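Local structure of solute-binding protein Csal_2479 (Chromohalobacter salexigens, 4P1L) at residues Ala262-Gln265 with Arg266-Glu270; Ser110-Asp113 with Met114-Ile117. The protein binds D-glucuronate in vitro and is probably the periplasmic solute-binding component of a TRAP transport system that carries solute into the cytoplasm. All blocks are in the same frame, centred on the assembly; numbering follows the deposited sequence.

Interaction 1. Residues Ala262-Gln265 with Arg266-Glu270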
loop_
_atom_site.group_PDB
_atom_site.type_symbol
_atom_site.label_atom_id
_atom_site.label_comp_id
_atom_site.label_asym_id
_atom_site.label_seq_id
_atom_site.Cartn_x
_atom_site.Cartn_y
_atom_site.Cartn_z
ATOM N N ALA A 262 7.239 12.563 3.561
ATOM C CA ALA A 262 6.411 12.095 2.434
ATOM C C ALA A 262 6.878 12.710 1.114
ATOM O O ALA A 262 6.926 12.036 0.087
ATOM C CB ALA A 262 4.923 12.417 2.662
ATOM N N LYS A 263 7.245 13.988 1.135
ATOM C CA LYS A 263 7.755 14.615 -0.079
ATOM C C LYS A 263 9.016 13.865 -0.559
ATOM O O LYS A 263 9.208 13.606 -1.761
ATOM C CB LYS A 263 8.042 16.097 0.170
ATOM C CG LYS A 263 8.441 16.865 -1.081
ATOM C CD LYS A 263 8.310 18.387 -0.880
ATOM C CE LYS A 263 9.070 19.183 -1.935
ATOM N NZ LYS A 263 10.529 19.311 -1.617
ATOM N N GLU A 264 9.858 13.499 0.399
ATOM C CA GLU A 264 11.102 12.782 0.104
ATOM C C GLU A 264 10.766 11.385 -0.414
ATOM O O GLU A 264 11.303 10.941 -1.427
ATOM C CB GLU A 264 11.989 12.660 1.351
ATOM C CG GLU A 264 13.263 11.866 1.064
ATOM C CD GLU A 264 14.122 11.581 2.287
ATOM O OE1 GLU A 264 13.715 11.904 3.415
ATOM O OE2 GLU A 264 15.220 11.028 2.111
ATOM N N GLN A 265 9.874 10.697 0.300
ATOM C CA GLN A 265 9.474 9.352 -0.089
ATOM C C GLN A 265 8.961 9.305 -1.528
ATOM O O GLN A 265 9.251 8.364 -2.262
ATOM C CB GLN A 265 8.404 8.814 0.840
ATOM C CG GLN A 265 8.099 7.345 0.603
ATOM C CD GLN A 265 6.994 7.083 -0.408
ATOM O OE1 GLN A 265 6.214 7.961 -0.768
ATOM N NE2 GLN A 265 6.920 5.858 -0.857
ATOM N N ARG A 266 8.175 10.296 -1.936
ATOM C CA ARG A 266 7.607 10.265 -3.291
ATOM C C ARG A 266 8.686 10.474 -4.368
ATOM O O ARG A 266 8.638 9.853 -5.434
ATOM C CB ARG A 266 6.491 11.290 -3.426
ATOM C CG ARG A 266 5.321 11.010 -2.485
ATOM C CD ARG A 266 4.286 12.100 -2.603
ATOM N NE ARG A 266 3.269 12.014 -1.565
ATOM C CZ ARG A 266 2.213 12.813 -1.510
ATOM N NH1 ARG A 266 1.996 13.722 -2.453
ATOM N NH2 ARG A 266 1.339 12.663 -0.535
ATOM N N ALA A 267 9.673 11.308 -4.069
ATOM C CA ALA A 267 10.808 11.495 -4.966
ATOM C C ALA A 267 11.658 10.220 -5.057
ATOM O O ALA A 267 12.034 9.798 -6.159
ATOM C CB ALA A 267 11.672 12.695 -4.511
ATOM N N LEU A 268 11.986 9.632 -3.897
ATOM C CA LEU A 268 12.743 8.376 -3.838
ATOM C C LEU A 268 11.989 7.261 -4.549
ATOM O O LEU A 268 12.590 6.386 -5.208
ATOM C CB LEU A 268 12.973 7.957 -2.393
ATOM C CG LEU A 268 13.896 8.845 -1.576
ATOM C CD1 LEU A 268 13.947 8.366 -0.109
ATOM C CD2 LEU A 268 15.296 8.867 -2.204
ATOM N N TRP A 269 10.672 7.281 -4.377
ATOM C CA TRP A 269 9.814 6.291 -5.003
ATOM C C TRP A 269 9.977 6.241 -6.521
ATOM O O TRP A 269 10.165 5.169 -7.099
ATOM C CB TRP A 269 8.343 6.534 -4.675
ATOM C CG TRP A 269 7.516 5.451 -5.262
ATOM C CD1 TRP A 269 6.717 5.531 -6.370
ATOM C CD2 TRP A 269 7.432 4.094 -4.803
ATOM N NE1 TRP A 269 6.145 4.307 -6.630
ATOM C CE2 TRP A 269 6.579 3.404 -5.692
ATOM C CE3 TRP A 269 8.018 3.390 -3.748
ATOM C CZ2 TRP A 269 6.260 2.058 -5.528
ATOM C CZ3 TRP A 269 7.710 2.048 -3.586
ATOM C CH2 TRP A 269 6.850 1.390 -4.490
ATOM N N GLU A 270 9.860 7.383 -7.183
ATOM C CA GLU A 270 9.985 7.402 -8.646
ATOM C C GLU A 270 11.327 6.823 -9.116
ATOM O O GLU A 270 11.389 6.007 -10.040
ATOM C CB GLU A 270 9.806 8.822 -9.170
ATOM C CG GLU A 270 8.418 9.378 -8.935
ATOM C CD GLU A 270 7.324 8.487 -9.520
ATOM O OE1 GLU A 270 7.452 8.088 -10.709
ATOM O OE2 GLU A 270 6.348 8.170 -8.789
#

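Interaction 2. Residues Ser110-Asp113 with Met114-Ile117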
loop_
_atom_site.group_PDB
_atom_site.type_symbol
_atom_site.label_atom_id
_atom_site.label_comp_id
_atom_site.label_asym_id
_atom_site.label_seq_id
_atom_site.Cartn_x
_atom_site.Cartn_y
_atom_site.Cartn_z
ATOM N N SER A 110 -4.206 7.027 -11.973
ATOM C CA SER A 110 -2.753 7.014 -11.914
ATOM C C SER A 110 -2.285 7.381 -10.513
ATOM O O SER A 110 -3.054 7.934 -9.719
ATOM C CB SER A 110 -2.166 8.018 -12.921
ATOM O OG SER A 110 -2.493 9.342 -12.569
ATOM N N PRO A 111 -1.013 7.106 -10.206
ATOM C CA PRO A 111 -0.521 7.534 -8.892
ATOM C C PRO A 111 -0.584 9.048 -8.723
ATOM O O PRO A 111 -0.814 9.554 -7.609
ATOM C CB PRO A 111 0.924 7.028 -8.878
ATOM C CG PRO A 111 0.858 5.775 -9.731
ATOM C CD PRO A 111 -0.108 6.150 -10.861
ATOM N N ASP A 112 -0.412 9.787 -9.813
ATOM C CA ASP A 112 -0.421 11.245 -9.688
ATOM C C ASP A 112 -1.821 11.737 -9.300
ATOM O O ASP A 112 -1.968 12.704 -8.521
ATOM C CB ASP A 112 0.055 11.918 -10.973
ATOM C CG ASP A 112 1.572 11.914 -11.103
ATOM O OD1 ASP A 112 2.251 11.926 -10.054
ATOM O OD2 ASP A 112 2.074 11.878 -12.240
ATOM N N ASP A 113 -2.850 11.088 -9.841
ATOM C CA ASP A 113 -4.214 11.423 -9.453
ATOM C C ASP A 113 -4.394 11.102 -7.968
ATOM O O ASP A 113 -5.019 11.856 -7.212
ATOM C CB ASP A 113 -5.243 10.625 -10.262
ATOM C CG ASP A 113 -5.387 11.123 -11.700
ATOM O OD1 ASP A 113 -5.989 12.185 -11.918
ATOM O OD2 ASP A 113 -4.916 10.429 -12.620
HETATM N N MSE A 114 -3.848 9.975 -7.543
HETATM C CA MSE A 114 -4.003 9.566 -6.148
HETATM C C MSE A 114 -3.351 10.579 -5.205
HETATM O O MSE A 114 -3.960 10.988 -4.198
HETATM C CB MSE A 114 -3.454 8.149 -5.943
HETATM C CG MSE A 114 -3.454 7.658 -4.516
HETATM SE SE MSE A 114 -1.905 8.262 -3.461
HETATM C CE MSE A 114 -0.501 7.429 -4.536
ATOM N N TYR A 115 -2.146 11.039 -5.538
ATOM C CA TYR A 115 -1.476 12.051 -4.713
ATOM C C TYR A 115 -2.280 13.341 -4.570
ATOM O O TYR A 115 -2.442 13.874 -3.459
ATOM C CB TYR A 115 -0.107 12.416 -5.287
ATOM C CG TYR A 115 0.971 11.367 -5.173
ATOM C CD1 TYR A 115 1.144 10.615 -4.012
ATOM C CD2 TYR A 115 1.851 11.152 -6.218
ATOM C CE1 TYR A 115 2.137 9.667 -3.917
ATOM C CE2 TYR A 115 2.869 10.210 -6.111
ATOM C CZ TYR A 115 2.998 9.480 -4.959
ATOM O OH TYR A 115 3.990 8.546 -4.865
ATOM N N ARG A 116 -2.790 13.832 -5.696
ATOM C CA ARG A 116 -3.582 15.061 -5.717
ATOM C C ARG A 116 -4.819 14.920 -4.835
ATOM O O ARG A 116 -5.155 15.821 -4.040
ATOM C CB ARG A 116 -4.014 15.377 -7.146
ATOM C CG ARG A 116 -4.865 16.613 -7.243
ATOM C CD ARG A 116 -5.199 16.923 -8.675
ATOM N NE ARG A 116 -6.249 16.027 -9.139
ATOM C CZ ARG A 116 -6.092 15.086 -10.059
ATOM N NH1 ARG A 116 -4.917 14.906 -10.665
ATOM N NH2 ARG A 116 -7.126 14.331 -10.388
ATOM N N ILE A 117 -5.486 13.783 -4.966
ATOM C CA ILE A 117 -6.695 13.517 -4.200
ATOM C C ILE A 117 -6.416 13.366 -2.712
ATOM O O ILE A 117 -7.112 13.943 -1.872
ATOM C CB ILE A 117 -7.424 12.259 -4.758
ATOM C CG1 ILE A 117 -8.097 12.606 -6.090
ATOM C CG2 ILE A 117 -8.436 11.730 -3.753
ATOM C CD1 ILE A 117 -8.497 11.422 -6.912
#

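Interaction 1. Residues Ala262-Gln265 with Arg266-Glu270
Gln265 lays its amide alongside Trp269, one turn further along helix 248-282. The two side chains point the same way, and the amide and indole planes are 31° apart. Between the side chains, the closest pair is Gln265 NE2 and Trp269 CE3, at 4.0 Å, a van der Waals contact. Gln265 places its CG opposite the backbone N (chi1 -172°), and a bend at chi2 (-90°) turns the amide along the helix. The other branch of the amide meets Arg266: Gln265 OE1 is 3.6 Å from Arg266 CG. Arg266 runs extended from CG to NE, back past the preceding turn, with its CG 3.2 Å from Ala262 O. That oxygen also accepts from Arg266 N at 2.9 Å. Glu264 and Leu268 pair by their aliphatic parts, with Leu268 CD1 3.8 Å from Glu264 CG. The backbone bond between them, Leu268 N to Glu264 O, is 2.9 Å long and almost straight.

The polar ends are held outside the helix. Gln265 bonds Gly142 N and Asn38 OD1, Arg266 has a salt bridge to Asp119, and Glu264 bonds Ser44. Cutting Gln265 back to an alanine is likely to leave Gly142 N and Asn38 OD1 without this partner and to open a gap beside Trp269. Trp269 touches Asn208 of the glucuronate site. Backbone hydrogen bonds and van der Waals contacts join the turns; polar side-chain ends bond elsewhere in the fold.

Interaction 2. Residues Ser110-Asp113 with Met114-Ile117
Arg116 bends back to grip the carboxylate of Asp113, three residues earlier in the same short helix. Its CG lies opposite the backbone N (chi1 178°), and the chain stays extended until chi3 turns it at 77°. The two side chains then run side by side. The guanidinium comes end-on, with both terminal nitrogens directed at one oxygen. Asp113 OD1 receives Arg116 NH2 on its anti lone pair, at 2.9 Å. Arg116 NH1 reaches Asp113 OD1 at 3.2 Å from above the carboxylate plane. The oxygen lies close to the guanidinium plane, but the two flat groups stand 87° apart. Arg116 NH2 also bonds Ala324 O, which links this salt bridge to the C-terminal part of the chain.

The second oxygen serves the helix start. Ser110 is the N-cap: its OG accepts from Asp113 N at 3.3 Å. Ser110 OG itself donates to Asp113 OD2 at 2.7 Å. Pro111 opens the first turn of helix 111-118. The carboxylate near the helix N terminus is likely to be favoured by the helix dipole.

Tyr115 sets its ring beside that first turn. Its CD2 is 3.4 Å from Pro111 O, and Asp112 OD1 approaches the ring edge in its plane, 3.9 Å from Tyr115 CD2. Met114, a selenomethionine, folds at chi2 and chi3, which brings its CE to 3.7 Å from Pro111 O. Elsewhere its side chain packs on Phe108 and Ile231. Ile117 sets CG1 3.4 Å from Asp113 O, the acceptor of its own backbone N.

From the N terminus, the chain reaches interaction 2 first, at the start of helix 111-118, and interaction 1 much later, within the long helix 248-282. Each is local, a single helical turn closing on the next, so neither encloses a loop. They follow in series and do not nest or cross. In space their centres are 13 Å apart, and they meet directly: Arg266 CZ of interaction 1 packs 3.5 Å from Tyr115 CD1 of interaction 2. Residues 262-270 also join helix 248-282 to helix 37-52 and strand 135-141. Residues 110-117 reach the C-terminal end of the chain. Asp119, the partner of Arg266, lies directly after helix 111-118.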